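TgTwinScan_2721 - E2 domain (Toxoplasma gondii, PDB 2F4Z) is probably a ubiquitin-conjugating (E2) enzyme that accepts activated ubiquitin as a thioester and passes it on toward target proteins. Local coordinates at residues A[180-183]-A[184-188]. Residues are numbered along the deposited sequence; the frame is centred on the assembly and turned at random.
Sequences VQTA and KLWTE
A183 O takes two bonds from T187, from T187 N and from T187 OG1, each 2.9 Å away. The two donors come from opposite faces of the carbonyl plane; OG1 stands above it, off the lone pairs. T187 can make this second bond because its OG1 lies beside its own backbone N (chi1 -62°), turned back to the preceding turn of helix. One residue earlier in each case, T182 and W186 run side by side: methyl CG2 of T182 rests 3.8 Å from both CD1 and NE1 of the indole, and W186 CD1 also comes within 3.3 Å of T182 O. That carbonyl accepts W186 N at 2.8 Å in a nearly straight bond (168°). The hydroxyl of T182 reaches back to L178 O, which leaves its methyl to the tryptophan. Further out, W118 touches T182 and meets the indole with planes about 55° apart, F190 packs edge-to-face with W186, P88 and Y89 lie against A183, Y89 also against T187, and P88 O makes a weak hydrogen bond with T187 OG1. The T182-W186 and A183-T187 pairs are i to i+4 contacts of the alpha-helix 176-190, the C-terminal helix of the E2 fold, whose A183 and T187 side is buried against a loop.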
ATOM      1  N   VAL A 180      23.811 -16.837 -11.944  1.00 33.08           N
ATOM      2  CA  VAL A 180      23.231 -15.879 -12.858  1.00 32.06           C
ATOM      3  C   VAL A 180      22.999 -16.537 -14.242  1.00 33.31           C
ATOM      4  O   VAL A 180      21.947 -16.322 -14.891  1.00 30.43           O
ATOM      5  CB  VAL A 180      24.142 -14.683 -12.971  1.00 31.51           C
ATOM      6  CG1 VAL A 180      23.694 -13.718 -14.024  1.00 33.29           C
ATOM      7  CG2 VAL A 180      24.218 -13.937 -11.606  1.00 34.70           C
ATOM      8  N   GLN A 181      23.999 -17.327 -14.683  1.00 31.67           N
ATOM      9  CA  GLN A 181      23.914 -18.113 -15.897  1.00 31.86           C
ATOM     10  C   GLN A 181      22.747 -19.120 -15.886  1.00 29.98           C
ATOM     11  O   GLN A 181      22.034 -19.259 -16.877  1.00 29.70           O
ATOM     12  CB  GLN A 181      25.260 -18.851 -16.087  1.00 33.21           C
ATOM     13  CG  GLN A 181      25.756 -19.047 -17.540  1.00 35.06           C
ATOM     14  CD  GLN A 181      26.972 -20.003 -17.591  1.00 33.84           C
ATOM     15  OE1 GLN A 181      27.863 -19.960 -16.695  1.00 33.89           O
ATOM     16  NE2 GLN A 181      26.990 -20.891 -18.597  1.00 31.29           N
ATOM     17  N   THR A 182      22.608 -19.860 -14.795  1.00 27.87           N
ATOM     18  CA  THR A 182      21.490 -20.721 -14.581  1.00 28.47           C
ATOM     19  C   THR A 182      20.137 -19.945 -14.632  1.00 29.17           C
ATOM     20  O   THR A 182      19.194 -20.418 -15.246  1.00 27.62           O
ATOM     21  CB  THR A 182      21.628 -21.458 -13.292  1.00 29.24           C
ATOM     22  OG1 THR A 182      22.881 -22.177 -13.295  1.00 30.87           O
ATOM     23  CG2 THR A 182      20.444 -22.490 -13.103  1.00 28.68           C
ATOM     24  N   ALA A 183      20.091 -18.743 -14.030  1.00 28.35           N
ATOM     25  CA  ALA A 183      18.836 -18.028 -13.848  1.00 28.39           C
ATOM     26  C   ALA A 183      18.425 -17.535 -15.216  1.00 28.50           C
ATOM     27  O   ALA A 183      17.253 -17.667 -15.587  1.00 29.76           O
ATOM     28  CB  ALA A 183      18.980 -16.878 -12.833  1.00 27.84           C
ATOM     29  N   LYS A 184      19.382 -16.992 -15.964  1.00 27.65           N
ATOM     30  CA  LYS A 184      19.140 -16.583 -17.331  1.00 29.23           C
ATOM     31  C   LYS A 184      18.747 -17.717 -18.293  1.00 28.57           C
ATOM     32  O   LYS A 184      17.845 -17.546 -19.123  1.00 28.84           O
ATOM     33  CB  LYS A 184      20.305 -15.751 -17.871  1.00 30.57           C
ATOM     34  CG  LYS A 184      20.241 -15.604 -19.356  1.00 34.72           C
ATOM     35  CD  LYS A 184      21.185 -14.546 -19.899  1.00 45.23           C
ATOM     36  CE  LYS A 184      21.055 -14.481 -21.425  1.00 50.55           C
ATOM     37  NZ  LYS A 184      22.333 -14.017 -22.069  1.00 55.02           N
ATOM     38  N   LEU A 185      19.372 -18.877 -18.172  1.00 27.41           N
ATOM     39  CA  LEU A 185      18.987 -20.021 -18.998  1.00 26.42           C
ATOM     40  C   LEU A 185      17.589 -20.529 -18.620  1.00 26.76           C
ATOM     41  O   LEU A 185      16.803 -20.888 -19.506  1.00 26.14           O
ATOM     42  CB  LEU A 185      19.988 -21.172 -18.881  1.00 26.28           C
ATOM     43  CG  LEU A 185      19.725 -22.456 -19.701  1.00 26.15           C
ATOM     44  CD1 LEU A 185      19.809 -22.130 -21.203  1.00 23.77           C
ATOM     45  CD2 LEU A 185      20.736 -23.507 -19.296  1.00 25.14           C
ATOM     46  N   TRP A 186      17.289 -20.618 -17.315  1.00 26.46           N
ATOM     47  CA  TRP A 186      15.928 -20.983 -16.860  1.00 25.76           C
ATOM     48  C   TRP A 186      14.907 -19.992 -17.391  1.00 25.66           C
ATOM     49  O   TRP A 186      13.872 -20.399 -17.856  1.00 25.52           O
ATOM     50  CB  TRP A 186      15.826 -21.107 -15.357  1.00 25.88           C
ATOM     51  CG  TRP A 186      16.217 -22.471 -14.841  1.00 24.98           C
ATOM     52  CD1 TRP A 186      17.335 -23.175 -15.187  1.00 23.80           C
ATOM     53  CD2 TRP A 186      15.568 -23.229 -13.795  1.00 25.39           C
ATOM     54  NE1 TRP A 186      17.396 -24.338 -14.464  1.00 27.93           N
ATOM     55  CE2 TRP A 186      16.343 -24.391 -13.584  1.00 24.61           C
ATOM     56  CE3 TRP A 186      14.398 -23.048 -13.038  1.00 24.83           C
ATOM     57  CZ2 TRP A 186      15.953 -25.403 -12.690  1.00 28.90           C
ATOM     58  CZ3 TRP A 186      14.007 -24.041 -12.144  1.00 26.72           C
ATOM     59  CH2 TRP A 186      14.785 -25.196 -11.953  1.00 28.22           C
ATOM     60  N   THR A 187      15.210 -18.703 -17.358  1.00 27.30           N
ATOM     61  CA  THR A 187      14.332 -17.656 -17.966  1.00 29.47           C
ATOM     62  C   THR A 187      14.064 -17.932 -19.490  1.00 31.20           C
ATOM     63  O   THR A 187      12.903 -17.948 -19.963  1.00 30.48           O
ATOM     64  CB  THR A 187      14.932 -16.253 -17.695  1.00 29.69           C
ATOM     65  OG1 THR A 187      14.972 -16.023 -16.268  1.00 29.32           O
ATOM     66  CG2 THR A 187      14.104 -15.135 -18.333  1.00 28.76           C
ATOM     67  N   GLU A 188      15.128 -18.226 -20.235  1.00 32.32           N
ATOM     68  CA  GLU A 188      15.050 -18.425 -21.684  1.00 34.54           C
ATOM     69  C   GLU A 188      14.315 -19.696 -21.971  1.00 33.74           C
ATOM     70  O   GLU A 188      13.566 -19.762 -22.914  1.00 34.88           O
ATOM     71  CB  GLU A 188      16.452 -18.461 -22.309  1.00 34.25           C
ATOM     72  CG  GLU A 188      17.098 -17.070 -22.223  1.00 38.76           C
ATOM     73  CD  GLU A 188      18.599 -16.966 -22.604  1.00 40.39           C
ATOM     74  OE1 GLU A 188      19.440 -17.850 -22.229  1.00 44.88           O
ATOM     75  OE2 GLU A 188      18.930 -15.918 -23.240  1.00 49.82           O
TER